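Local structure of inactivation-no-after-potential D protein (Drosophila melanogaster, 5F67) at residues 71-76 with 102-107; 37-42 with 49-54; 27-32 with 63-68; 15-20 with 78-83; 32-37 with 55-60. The protein serves, in fly photoreceptors, as a scaffold built of PDZ domains, of which the third, described here, binds the tail of the TRP channel. All coordinates share one frame; numbering follows the deposited sequence.

Interaction 1. Residues 71-76 with 102-107; sequences DMLLAV and MILLTL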
# COMPACT_ATOMS: atom_id res chain seq x y z
N ASP A 71 0.00 4.58 -6.39
CA ASP A 71 -1.37 4.26 -5.98
C ASP A 71 -1.67 4.90 -4.63
O ASP A 71 -0.80 4.94 -3.76
CB ASP A 71 -1.56 2.75 -5.82
CG ASP A 71 -1.73 2.02 -7.13
OD1 ASP A 71 -1.82 2.69 -8.19
OD2 ASP A 71 -1.80 0.77 -7.09
N MET A 72 -2.90 5.39 -4.45
CA MET A 72 -3.28 5.91 -3.13
C MET A 72 -3.79 4.75 -2.29
O MET A 72 -4.58 3.94 -2.76
CB MET A 72 -4.38 6.96 -3.26
CG MET A 72 -4.70 7.73 -1.98
SD MET A 72 -6.07 8.88 -2.26
CE MET A 72 -6.03 9.78 -0.70
N LEU A 73 -3.32 4.66 -1.04
CA LEU A 73 -3.72 3.60 -0.13
C LEU A 73 -4.89 4.07 0.72
O LEU A 73 -4.75 5.02 1.52
CB LEU A 73 -2.53 3.21 0.77
CG LEU A 73 -2.84 2.17 1.84
CD1 LEU A 73 -3.21 0.83 1.21
CD2 LEU A 73 -1.66 2.01 2.79
N LEU A 74 -6.04 3.44 0.54
CA LEU A 74 -7.28 3.92 1.14
C LEU A 74 -7.74 3.10 2.36
O LEU A 74 -8.44 3.62 3.22
CB LEU A 74 -8.39 3.96 0.09
CG LEU A 74 -8.04 4.83 -1.13
CD1 LEU A 74 -9.06 4.65 -2.24
CD2 LEU A 74 -7.97 6.28 -0.73
N ALA A 75 -7.34 1.84 2.43
CA ALA A 75 -7.61 1.02 3.62
C ALA A 75 -6.62 -0.13 3.75
O ALA A 75 -6.10 -0.62 2.75
CB ALA A 75 -9.03 0.48 3.59
N VAL A 76 -6.39 -0.55 4.99
CA VAL A 76 -5.60 -1.75 5.28
C VAL A 76 -6.50 -2.64 6.12
O VAL A 76 -6.84 -2.28 7.25
CB VAL A 76 -4.34 -1.41 6.07
CG1 VAL A 76 -3.57 -2.69 6.42
CG2 VAL A 76 -3.46 -0.46 5.26
N MET A 102 -5.81 -4.63 0.93
CA MET A 102 -5.58 -3.21 0.75
C MET A 102 -6.54 -2.67 -0.30
O MET A 102 -6.80 -3.33 -1.31
CB MET A 102 -4.14 -2.96 0.32
CG MET A 102 -3.12 -3.33 1.40
SD MET A 102 -1.44 -2.85 0.93
CE MET A 102 -1.03 -4.11 -0.27
N ILE A 103 -7.06 -1.47 -0.06
CA ILE A 103 -7.87 -0.82 -1.07
C ILE A 103 -6.97 0.25 -1.66
O ILE A 103 -6.42 1.09 -0.94
CB ILE A 103 -9.12 -0.15 -0.48
CG1 ILE A 103 -10.06 -1.23 0.07
CG2 ILE A 103 -9.85 0.63 -1.57
CD1 ILE A 103 -11.31 -0.68 0.73
N LEU A 104 -6.82 0.19 -2.98
CA LEU A 104 -5.87 1.06 -3.68
C LEU A 104 -6.56 1.80 -4.80
O LEU A 104 -7.49 1.29 -5.42
CB LEU A 104 -4.75 0.21 -4.28
CG LEU A 104 -3.81 -0.50 -3.30
CD1 LEU A 104 -2.96 -1.53 -4.05
CD2 LEU A 104 -2.93 0.50 -2.56
N LEU A 105 -6.08 3.01 -5.09
CA LEU A 105 -6.63 3.79 -6.20
C LEU A 105 -5.49 4.20 -7.13
O LEU A 105 -4.57 4.93 -6.72
CB LEU A 105 -7.35 5.03 -5.69
CG LEU A 105 -7.87 6.00 -6.76
CD1 LEU A 105 -8.99 5.38 -7.59
CD2 LEU A 105 -8.34 7.28 -6.12
N THR A 106 -5.53 3.73 -8.37
CA THR A 106 -4.52 4.13 -9.35
C THR A 106 -5.04 5.39 -10.03
O THR A 106 -6.18 5.41 -10.51
CB THR A 106 -4.27 3.03 -10.41
OG1 THR A 106 -3.72 1.88 -9.77
CG2 THR A 106 -3.29 3.51 -11.47
N LEU A 107 -4.22 6.43 -10.04
CA LEU A 107 -4.66 7.72 -10.58
C LEU A 107 -4.13 7.91 -12.00
O LEU A 107 -2.97 7.62 -12.29
CB LEU A 107 -4.22 8.85 -9.64
CG LEU A 107 -4.95 8.76 -8.30
CD1 LEU A 107 -4.12 9.27 -7.14
CD2 LEU A 107 -6.25 9.50 -8.36
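Asp71 and Thr106 are brought together by similar first torsions: CG of Asp71 (chi1 -78°) and OG1 of Thr106 (chi1 -64°) each lie anti to the carbonyl carbon, beside the residue's own backbone N. Thr106 OG1 donates to Asp71 OD1 over 2.6 Å, arriving from above the carboxylate plane. The other oxygen, OD2, pairs with Arg25 in a salt bridge and accepts from the backbone N of Lys68, so both oxygens are gripped and the arginine would probably favour the ionised acid.

Beyond this polar end the strands run antiparallel. Met72 and Leu105 form a hydrogen-bonded pair, with Met72 N to Leu105 O at 2.9 Å and the return bond from Leu105 N to Met72 O. The register then slips by one. Leu74 N gives a nearly straight bond of 2.8 Å to Ile103 O, while Ile103 N donates to Ala75 O at 3.1 Å; Leu74 and Ala75 thus both face Ile103 in a classic beta bulge. The bulge turns Leu74 toward the partner strand, where its side chain crosses that of Ile103 at about a right angle and its CD1 reaches Leu105 CB at 3.9 Å. Ala75 is small enough for Ile103 CD1 to settle 3.8 Å from its CB. On the opposite face Leu73 CD1 lies 3.8 Å from Leu104 CD2, one branched chain filling space beside another.

Ile17 of helix 17-20 covers Leu74, Ala75 and Ile103, strand 25-30 flanks strand 99-105, and strand 50-56 adjoins Met72 and Leu73.

Interaction 2. Residues 37-42 with 49-54; sequences IMVIYG and SGIFIS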
# COMPACT_ATOMS: atom_id res chain seq x y z
N ILE A 37 6.21 -3.19 -0.24
CA ILE A 37 5.94 -1.79 -0.56
C ILE A 37 6.61 -0.84 0.41
O ILE A 37 7.00 -1.22 1.52
CB ILE A 37 4.42 -1.46 -0.52
CG1 ILE A 37 3.83 -1.79 0.86
CG2 ILE A 37 3.66 -2.20 -1.62
CD1 ILE A 37 2.38 -1.28 1.05
N MET A 38 6.73 0.42 -0.02
CA MET A 38 7.00 1.53 0.89
C MET A 38 5.93 2.58 0.62
O MET A 38 5.32 2.59 -0.46
CB MET A 38 8.39 2.12 0.65
CG MET A 38 9.49 1.19 1.07
SD MET A 38 11.08 1.79 0.49
CE MET A 38 12.09 0.43 1.06
N VAL A 39 5.68 3.45 1.59
CA VAL A 39 4.68 4.49 1.39
C VAL A 39 5.24 5.82 1.82
O VAL A 39 6.27 5.89 2.51
CB VAL A 39 3.36 4.21 2.17
CG1 VAL A 39 2.74 2.87 1.72
CG2 VAL A 39 3.62 4.18 3.68
N ILE A 40 4.58 6.88 1.37
CA ILE A 40 4.87 8.23 1.83
C ILE A 40 3.56 8.92 2.14
O ILE A 40 2.49 8.48 1.67
CB ILE A 40 5.66 9.04 0.78
CG1 ILE A 40 4.92 9.07 -0.56
CG2 ILE A 40 7.06 8.49 0.59
CD1 ILE A 40 5.46 10.11 -1.52
N TYR A 41 3.62 9.97 2.93
CA TYR A 41 2.49 10.87 3.02
C TYR A 41 2.72 11.93 1.95
O TYR A 41 3.73 12.63 1.98
CB TYR A 41 2.42 11.55 4.40
CG TYR A 41 1.11 12.25 4.59
CD1 TYR A 41 0.07 11.65 5.30
CD2 TYR A 41 0.88 13.50 4.02
CE1 TYR A 41 -1.16 12.30 5.46
CE2 TYR A 41 -0.34 14.15 4.17
CZ TYR A 41 -1.35 13.54 4.90
OH TYR A 41 -2.56 14.19 5.04
N GLY A 42 1.80 12.03 1.00
CA GLY A 42 2.00 12.93 -0.12
C GLY A 42 0.72 13.59 -0.58
O GLY A 42 -0.29 13.61 0.13
N SER A 49 -4.31 15.28 -0.14
CA SER A 49 -3.26 14.63 0.66
C SER A 49 -3.70 13.25 1.14
O SER A 49 -4.89 12.97 1.26
CB SER A 49 -2.88 15.49 1.86
OG SER A 49 -2.21 16.66 1.44
N GLY A 50 -2.71 12.40 1.40
CA GLY A 50 -2.97 11.08 1.93
C GLY A 50 -1.75 10.20 1.80
O GLY A 50 -0.63 10.70 1.63
N ILE A 51 -1.96 8.88 1.88
CA ILE A 51 -0.87 7.91 1.86
C ILE A 51 -0.77 7.31 0.46
O ILE A 51 -1.77 6.84 -0.09
CB ILE A 51 -1.12 6.78 2.88
CG1 ILE A 51 -1.33 7.38 4.27
CG2 ILE A 51 0.03 5.77 2.87
CD1 ILE A 51 -0.06 7.99 4.90
N PHE A 52 0.43 7.31 -0.10
CA PHE A 52 0.64 6.78 -1.46
C PHE A 52 1.75 5.75 -1.48
O PHE A 52 2.73 5.87 -0.76
CB PHE A 52 0.98 7.92 -2.42
CG PHE A 52 -0.12 8.93 -2.59
CD1 PHE A 52 -0.25 9.99 -1.70
CD2 PHE A 52 -1.04 8.81 -3.62
CE1 PHE A 52 -1.27 10.91 -1.84
CE2 PHE A 52 -2.07 9.74 -3.77
CZ PHE A 52 -2.18 10.79 -2.88
N ILE A 53 1.60 4.73 -2.31
CA ILE A 53 2.69 3.78 -2.52
C ILE A 53 3.85 4.53 -3.18
O ILE A 53 3.65 5.20 -4.19
CB ILE A 53 2.26 2.62 -3.44
CG1 ILE A 53 1.01 1.93 -2.89
CG2 ILE A 53 3.41 1.62 -3.63
CD1 ILE A 53 1.21 1.30 -1.51
N SER A 54 5.05 4.41 -2.61
CA SER A 54 6.20 5.17 -3.10
C SER A 54 7.28 4.27 -3.69
O SER A 54 8.16 4.74 -4.41
CB SER A 54 6.79 6.01 -1.97
OG SER A 54 7.23 5.18 -0.91
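Tyr41 lays one face of its ring over the backbone of Gly50, whose O sits 3.7 Å above the ring plane, displaced toward the rim. Tyr41 CG stands anti to its own backbone N (chi1 -168°), beside the carbonyl carbon, which starts the ring off near that oxygen. Its hydroxyl end passes Ser49, with OH 3.5 Å from Ser49 CB. The Phe52 ring, in contrast, meets Gly42 at its edge: Gly42 O lies near the ring plane, 3.5 Å from Phe52 CE1.

Between the rings the backbones are laced by paired bonds. Ile40 and Phe52 exchange two, each donor nearly along the C=O axis, and Gly42 and Gly50 exchange two more. At the other end Ser54 N donates to Met38 O at 2.8 Å, from above the carbonyl plane. This is the antiparallel hairpin of strands 37-44 and 50-56 in the PDZ fold, strongly twisted, with the strand directions 138° apart. Its first strand serves the bound peptide, to which Ile37 makes backbone hydrogen bonds.

Toward helix 86-95 branched chains meet. Ile51 CG2 rests 3.7 Å from Val39 CB, while its CD1 meets Tyr41 CD1 at the same separation, the two side chains crossing at about a right angle. An alanine in place of Ile51 would probably open a gap beside Val39 and leave the Tyr41 ring more room to turn. Ile53, though its CB points away from strand 37-44, brings CD1 back to Val39 CG1 and, 3.8 Å away, Ile37 CD1. Leu93 of helix 86-95 packs on Val39 and Ile37, and Ala89 of the same helix on Ile51.

Interaction 3. Residues 27-32 with 63-68; sequences VQVRKE and ELAGVK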
# COMPACT_ATOMS: atom_id res chain seq x y z
N VAL A 27 -7.05 -5.37 -3.30
CA VAL A 27 -6.06 -6.41 -3.53
C VAL A 27 -5.85 -7.21 -2.25
O VAL A 27 -6.05 -6.70 -1.15
CB VAL A 27 -4.71 -5.85 -4.02
CG1 VAL A 27 -4.90 -5.07 -5.32
CG2 VAL A 27 -4.05 -4.97 -2.95
N GLN A 28 -5.43 -8.47 -2.40
CA GLN A 28 -5.18 -9.33 -1.25
C GLN A 28 -3.73 -9.77 -1.34
O GLN A 28 -3.37 -10.57 -2.21
CB GLN A 28 -6.09 -10.58 -1.33
CG GLN A 28 -7.59 -10.26 -1.45
CD GLN A 28 -8.19 -9.72 -0.15
OE1 GLN A 28 -7.52 -9.66 0.89
NE2 GLN A 28 -9.46 -9.30 -0.22
N VAL A 29 -2.89 -9.28 -0.44
CA VAL A 29 -1.46 -9.52 -0.58
C VAL A 29 -0.92 -10.25 0.65
O VAL A 29 -1.05 -9.76 1.77
CB VAL A 29 -0.70 -8.20 -0.75
CG1 VAL A 29 0.80 -8.46 -0.91
CG2 VAL A 29 -1.26 -7.42 -1.94
N ARG A 30 -0.33 -11.42 0.44
CA ARG A 30 0.19 -12.18 1.57
C ARG A 30 1.53 -11.63 2.04
O ARG A 30 2.47 -11.47 1.25
CB ARG A 30 0.32 -13.67 1.22
CG ARG A 30 0.63 -14.57 2.43
CD ARG A 30 0.69 -16.06 2.05
NE ARG A 30 -0.53 -16.43 1.34
CZ ARG A 30 -1.64 -16.87 1.92
NH1 ARG A 30 -1.68 -17.06 3.24
NH2 ARG A 30 -2.71 -17.14 1.18
N LYS A 31 1.61 -11.36 3.34
CA LYS A 31 2.87 -10.90 3.91
C LYS A 31 3.74 -12.12 4.13
O LYS A 31 3.43 -12.98 4.95
CB LYS A 31 2.66 -10.17 5.24
CG LYS A 31 3.96 -9.63 5.82
CD LYS A 31 3.73 -8.87 7.11
CE LYS A 31 3.34 -7.43 6.86
NZ LYS A 31 3.31 -6.71 8.16
N GLU A 32 4.82 -12.21 3.36
CA GLU A 32 5.80 -13.28 3.56
C GLU A 32 7.13 -12.57 3.77
O GLU A 32 7.84 -12.24 2.81
CB GLU A 32 5.81 -14.23 2.36
CG GLU A 32 4.41 -14.81 2.05
CD GLU A 32 4.40 -15.81 0.91
OE1 GLU A 32 4.93 -15.49 -0.19
OE2 GLU A 32 3.86 -16.92 1.09
N GLU A 63 3.97 -6.70 -5.77
CA GLU A 63 4.16 -6.52 -7.21
C GLU A 63 3.30 -7.52 -7.98
O GLU A 63 2.63 -7.16 -8.96
CB GLU A 63 5.64 -6.68 -7.59
CG GLU A 63 5.92 -6.37 -9.06
CD GLU A 63 7.33 -6.71 -9.48
OE1 GLU A 63 7.99 -5.86 -10.12
OE2 GLU A 63 7.79 -7.85 -9.20
N LEU A 64 3.31 -8.77 -7.53
CA LEU A 64 2.52 -9.82 -8.17
C LEU A 64 1.02 -9.55 -8.16
O LEU A 64 0.31 -9.98 -9.08
CB LEU A 64 2.82 -11.18 -7.53
CG LEU A 64 4.23 -11.68 -7.87
CD1 LEU A 64 4.63 -12.86 -7.00
CD2 LEU A 64 4.31 -12.06 -9.34
N ALA A 65 0.54 -8.83 -7.15
CA ALA A 65 -0.89 -8.53 -7.00
C ALA A 65 -1.32 -7.28 -7.75
O ALA A 65 -2.50 -6.92 -7.75
CB ALA A 65 -1.25 -8.38 -5.53
N GLY A 66 -0.37 -6.60 -8.38
CA GLY A 66 -0.73 -5.44 -9.19
C GLY A 66 -0.74 -4.12 -8.44
O GLY A 66 -1.34 -3.15 -8.92
N VAL A 67 -0.10 -4.06 -7.28
CA VAL A 67 0.09 -2.77 -6.60
C VAL A 67 1.03 -1.95 -7.48
O VAL A 67 2.01 -2.50 -8.00
CB VAL A 67 0.72 -2.96 -5.22
CG1 VAL A 67 0.96 -1.61 -4.51
CG2 VAL A 67 -0.15 -3.89 -4.37
N LYS A 68 0.73 -0.66 -7.68
CA LYS A 68 1.59 0.19 -8.50
C LYS A 68 2.13 1.36 -7.68
O LYS A 68 1.43 1.88 -6.80
CB LYS A 68 0.82 0.77 -9.70
CG LYS A 68 0.17 -0.27 -10.58
CD LYS A 68 1.17 -1.32 -11.05
CE LYS A 68 0.48 -2.35 -11.93
NZ LYS A 68 1.28 -3.60 -12.07
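Val29 and Ala65 mark the closest approach of the two backbones, their CA atoms 6.5 Å apart, with an extended strand, 27-30, facing the end of a short helix. No hydrogen bond joins the segments; the gap is bridged by small apolar groups. The helix is closed by a Schellman motif in which Gly66 takes a positive phi of 89° and its N donates to Glu63 O at 3.1 Å. Any side chain at Gly66 would press on the carbonyl O of Ala65, hence the residue type. The reversal carries the chain out of helix 61-64 and places Val67 beside the strand.

This is the short helix of the PDZ fold lying against strand 25-30, an outermost strand of the four-stranded sheet. Arg25 of that strand hydrogen-bonds to Gly66 O, a polar tie between the same two parts of the fold.

Val29 has CG1 anti to the backbone N (chi1 -179°), leaving CG2 beside that N and against Ala65 CB at 3.7 Å. The small methyl of alanine lets the helix end come close to the strand. Val27 divides its branches: CG1 approaches Ala65 O at 3.9 Å, and CG2 faces Val67 CG2 more loosely at 4.3 Å. Val67 CG2 also comes within 4.4 Å of Val29 CG2. Met102 of strand 99-105 also packs on Val29, and Leu104 on Val67.

Interaction 4. Residues 15-20 with 78-83; sequences KFIFDQ and QDVTLE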
# COMPACT_ATOMS: atom_id res chain seq x y z
N LYS A 15 -16.62 -0.06 3.02
CA LYS A 15 -17.41 -0.10 1.79
C LYS A 15 -17.69 1.31 1.22
O LYS A 15 -17.79 1.48 0.01
CB LYS A 15 -18.71 -0.90 1.96
CG LYS A 15 -19.54 -1.07 0.66
CD LYS A 15 -20.71 -2.03 0.84
CE LYS A 15 -20.24 -3.48 0.99
NZ LYS A 15 -19.55 -4.02 -0.23
N PHE A 16 -17.81 2.30 2.10
CA PHE A 16 -18.12 3.66 1.64
C PHE A 16 -17.04 4.20 0.70
O PHE A 16 -17.31 5.09 -0.10
CB PHE A 16 -18.30 4.62 2.83
CG PHE A 16 -17.01 5.08 3.45
CD1 PHE A 16 -16.42 6.28 3.05
CD2 PHE A 16 -16.37 4.31 4.42
CE1 PHE A 16 -15.22 6.70 3.61
CE2 PHE A 16 -15.17 4.74 4.98
CZ PHE A 16 -14.60 5.93 4.58
N ILE A 17 -15.82 3.67 0.82
CA ILE A 17 -14.72 4.13 -0.01
C ILE A 17 -15.03 4.00 -1.50
O ILE A 17 -14.60 4.84 -2.30
CB ILE A 17 -13.42 3.38 0.35
CG1 ILE A 17 -13.00 3.75 1.78
CG2 ILE A 17 -12.30 3.68 -0.64
CD1 ILE A 17 -11.88 2.88 2.36
N PHE A 18 -15.79 2.98 -1.88
CA PHE A 18 -16.08 2.75 -3.29
C PHE A 18 -17.17 3.67 -3.84
O PHE A 18 -17.46 3.66 -5.03
CB PHE A 18 -16.41 1.27 -3.56
CG PHE A 18 -15.27 0.37 -3.22
CD1 PHE A 18 -14.16 0.29 -4.07
CD2 PHE A 18 -15.26 -0.36 -2.03
CE1 PHE A 18 -13.06 -0.53 -3.74
CE2 PHE A 18 -14.17 -1.17 -1.69
CZ PHE A 18 -13.07 -1.26 -2.55
N ASP A 19 -17.78 4.47 -2.96
CA ASP A 19 -18.71 5.50 -3.43
C ASP A 19 -17.97 6.82 -3.55
O ASP A 19 -18.28 7.65 -4.40
CB ASP A 19 -19.91 5.65 -2.48
CG ASP A 19 -21.01 4.65 -2.77
OD1 ASP A 19 -20.73 3.67 -3.50
OD2 ASP A 19 -22.15 4.82 -2.26
N GLN A 20 -16.98 7.03 -2.68
CA GLN A 20 -16.16 8.23 -2.75
C GLN A 20 -15.10 8.11 -3.85
O GLN A 20 -14.77 9.10 -4.52
CB GLN A 20 -15.47 8.47 -1.40
CG GLN A 20 -14.77 9.81 -1.32
CD GLN A 20 -14.42 10.22 0.10
OE1 GLN A 20 -14.92 9.64 1.07
NE2 GLN A 20 -13.57 11.23 0.23
N GLN A 78 -9.62 -3.80 7.74
CA GLN A 78 -10.81 -3.00 8.06
C GLN A 78 -10.50 -1.59 8.57
O GLN A 78 -11.41 -0.86 8.97
CB GLN A 78 -11.72 -3.74 9.05
CG GLN A 78 -12.61 -4.80 8.40
CD GLN A 78 -13.74 -4.18 7.58
OE1 GLN A 78 -14.68 -3.59 8.13
NE2 GLN A 78 -13.64 -4.29 6.26
N ASP A 79 -9.23 -1.21 8.56
CA ASP A 79 -8.84 0.14 8.99
C ASP A 79 -8.72 1.12 7.82
O ASP A 79 -7.85 0.97 6.96
CB ASP A 79 -7.55 0.09 9.79
CG ASP A 79 -7.69 -0.67 11.10
OD1 ASP A 79 -8.30 -0.12 12.05
OD2 ASP A 79 -7.20 -1.82 11.18
N VAL A 80 -9.58 2.13 7.81
CA VAL A 80 -9.56 3.14 6.75
C VAL A 80 -8.33 4.04 6.90
O VAL A 80 -8.03 4.51 8.01
CB VAL A 80 -10.84 3.99 6.79
CG1 VAL A 80 -10.74 5.17 5.83
CG2 VAL A 80 -12.06 3.13 6.47
N THR A 81 -7.60 4.26 5.81
CA THR A 81 -6.37 5.07 5.88
C THR A 81 -6.49 6.40 5.15
O THR A 81 -5.50 7.10 4.96
CB THR A 81 -5.15 4.31 5.34
OG1 THR A 81 -5.44 3.81 4.02
CG2 THR A 81 -4.80 3.13 6.25
N LEU A 82 -7.71 6.76 4.78
CA LEU A 82 -7.98 8.03 4.13
C LEU A 82 -7.49 9.21 4.94
O LEU A 82 -7.00 10.20 4.38
CB LEU A 82 -9.48 8.19 3.88
CG LEU A 82 -9.96 7.81 2.49
CD1 LEU A 82 -11.48 7.83 2.45
CD2 LEU A 82 -9.36 8.80 1.49
N GLU A 83 -7.61 9.12 6.26
CA GLU A 83 -7.19 10.22 7.13
C GLU A 83 -5.98 9.88 8.00
O GLU A 83 -5.66 10.61 8.94
CB GLU A 83 -8.36 10.66 8.01
CG GLU A 83 -9.64 11.02 7.24
CD GLU A 83 -9.52 12.31 6.44
OE1 GLU A 83 -8.62 13.13 6.74
OE2 GLU A 83 -10.33 12.52 5.52
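Phe16 and Ile17 pack on Val80 and Leu82, with Gln20 at the margin, so that the short helix 17-20 and the residue before it lean on the small edge strand 79-80 of the PDZ sheet and the loop after it. The closer part is made by Val80. Its CG2 meets the edge of the Phe16 ring near the ring plane, 3.8 Å from CE2, and lies 4.1 Å from Ile17 CD1; both pairs reach toward each other tip to tip. Ile17, buried, suits the middle of the contact, since its side chain also packs on Leu74, Ala75 and Ile103 of the sheet. It braces the aromatic ring too, with CG1 3.9 Å above one face of Phe16.

The contacts of Leu82 are longer. It points one methyl, CD1, at Phe16 CE1 from 4.1 Å, and the same methyl stands 4.4 Å from Ile17 CG1. No hydrogen bond crosses the interface. The solvent side belongs to the exposed Phe16 and Gln20. A chi1 of 78° sets Phe16 CG between the backbone N and the carbonyl carbon. Gln20 closes the margin with an extended chain, its OE1 in the plane of the Phe16 ring at the edge and 4.1 Å from Leu82 CD1.

Interaction 5. Residues 32-37 with 55-60; sequences EGFLGI and DLREGS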
# COMPACT_ATOMS: atom_id res chain seq x y z
N GLU A 32 4.82 -12.21 3.36
CA GLU A 32 5.80 -13.28 3.56
C GLU A 32 7.13 -12.57 3.77
O GLU A 32 7.84 -12.24 2.81
CB GLU A 32 5.81 -14.23 2.36
CG GLU A 32 4.41 -14.81 2.05
CD GLU A 32 4.40 -15.81 0.91
OE1 GLU A 32 4.93 -15.49 -0.19
OE2 GLU A 32 3.86 -16.92 1.09
N GLY A 33 7.43 -12.27 5.03
CA GLY A 33 8.56 -11.41 5.35
C GLY A 33 8.13 -9.95 5.28
O GLY A 33 8.29 -9.18 6.23
N PHE A 34 7.55 -9.58 4.14
CA PHE A 34 7.13 -8.22 3.89
C PHE A 34 6.04 -8.32 2.83
O PHE A 34 5.89 -9.39 2.19
CB PHE A 34 8.31 -7.42 3.33
CG PHE A 34 9.10 -8.21 2.32
CD1 PHE A 34 8.64 -8.37 1.01
CD2 PHE A 34 10.29 -8.83 2.70
CE1 PHE A 34 9.35 -9.14 0.09
CE2 PHE A 34 11.01 -9.59 1.78
CZ PHE A 34 10.53 -9.75 0.47
N LEU A 35 5.30 -7.24 2.62
CA LEU A 35 4.35 -7.16 1.51
C LEU A 35 5.11 -6.83 0.23
O LEU A 35 4.89 -7.43 -0.83
CB LEU A 35 3.28 -6.10 1.77
CG LEU A 35 2.41 -6.36 3.00
CD1 LEU A 35 1.62 -5.10 3.37
CD2 LEU A 35 1.46 -7.53 2.74
N GLY A 36 6.03 -5.87 0.34
CA GLY A 36 6.86 -5.48 -0.78
C GLY A 36 6.64 -4.03 -1.18
O GLY A 36 6.86 -3.68 -2.33
N ILE A 37 6.21 -3.19 -0.24
CA ILE A 37 5.94 -1.79 -0.56
C ILE A 37 6.61 -0.84 0.41
O ILE A 37 7.00 -1.22 1.52
CB ILE A 37 4.42 -1.46 -0.52
CG1 ILE A 37 3.83 -1.79 0.86
CG2 ILE A 37 3.66 -2.20 -1.62
CD1 ILE A 37 2.38 -1.28 1.05
N ASP A 55 7.24 2.99 -3.36
CA ASP A 55 8.18 2.06 -3.96
C ASP A 55 7.61 0.67 -3.89
O ASP A 55 6.68 0.39 -3.13
CB ASP A 55 9.57 2.14 -3.29
CG ASP A 55 10.70 1.77 -4.23
OD1 ASP A 55 10.44 1.14 -5.29
OD2 ASP A 55 11.86 2.11 -3.93
N LEU A 56 8.16 -0.22 -4.71
CA LEU A 56 7.61 -1.56 -4.86
C LEU A 56 8.80 -2.47 -5.06
O LEU A 56 9.69 -2.17 -5.86
CB LEU A 56 6.68 -1.59 -6.08
CG LEU A 56 5.95 -2.88 -6.41
CD1 LEU A 56 4.90 -3.16 -5.36
CD2 LEU A 56 5.31 -2.72 -7.79
N ARG A 57 8.83 -3.58 -4.32
CA ARG A 57 9.99 -4.48 -4.37
C ARG A 57 9.83 -5.52 -5.47
O ARG A 57 8.81 -6.21 -5.54
CB ARG A 57 10.15 -5.19 -3.02
CG ARG A 57 11.28 -6.23 -3.00
CD ARG A 57 11.54 -6.69 -1.58
NE ARG A 57 12.37 -7.89 -1.53
CZ ARG A 57 13.13 -8.22 -0.50
NH1 ARG A 57 13.17 -7.44 0.58
NH2 ARG A 57 13.85 -9.34 -0.53
N GLU A 58 10.84 -5.63 -6.32
CA GLU A 58 10.79 -6.59 -7.42
C GLU A 58 10.61 -8.03 -6.91
O GLU A 58 11.28 -8.44 -5.96
CB GLU A 58 12.05 -6.48 -8.28
CG GLU A 58 12.00 -7.26 -9.58
CD GLU A 58 13.24 -7.06 -10.42
OE1 GLU A 58 14.16 -6.33 -9.96
OE2 GLU A 58 13.30 -7.62 -11.54
N GLY A 59 9.69 -8.76 -7.54
CA GLY A 59 9.43 -10.15 -7.18
C GLY A 59 8.54 -10.34 -5.96
O GLY A 59 8.21 -11.47 -5.61
N SER A 60 8.14 -9.24 -5.32
CA SER A 60 7.36 -9.32 -4.09
C SER A 60 5.89 -9.65 -4.37
O SER A 60 5.42 -9.56 -5.51
CB SER A 60 7.45 -7.99 -3.32
OG SER A 60 6.75 -6.96 -4.02
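Phe34 and Arg57 meet beside the bound peptide, where residues 34-37, Phe-Leu-Gly-Ile, correspond to the GLGF loop of PDZ domains. The two side chains cross at about a right angle, yet their flat groups are turned only 24° apart; as modelled, Phe34 CZ lies over one guanidinium face, but doubtfully close. Arg57 CD stands a normal 3.7 Å from Phe34 CE1. Arg57 suits this place by offering a flat cationic end on a long chain, extended from CG to NE, that also reaches the bound peptide: NH2 bonds to the peptide backbone. An alanine here would probably leave Phe34 without its neighbour at CE1 and that peptide backbone without its guanidinium partner.

Nearer the main chain, Arg57 N donates to Gly36 O at 2.8 Å, and Leu56 CD1 leans on the same oxygen from 3.6 Å. Gly36 has a phi of 117°, and a side chain there would collide with Ser60 OG. Leu35, Gly36 and Ile37 hydrogen-bond to the peptide through their backbones, and the Asp55 carboxylate binds a polar side chain of it.

A type II turn, Arg57 to Ser60, leads into helix 61-64. Ser60 is the N-cap, its OG bonded to Glu63 N; the same OG donates to a lone pair of Arg57 O at 2.7 Å.

The five contacts tie one PDZ domain together from its peptide groove to its far end. Interaction 5 is nested in the loop closed by interaction 3, and interaction 2 within interaction 5, which it meets at Ile37 and strand 50-56; interaction 1 follows these three. Interaction 4 spans the longest separation, and its segments alternate with those of interaction 1. Interactions 1 and 2 each touch all the others, interaction 1 about 4 Å from the chain's centre. Its strands belong to the four-stranded sheet that interactions 3 and 4 also reach, on opposite sides of the centre. Interactions 4 and 5, centres about 23 Å apart, do not touch, leaving the helix 17-20 contact remote from the peptide-binding loop.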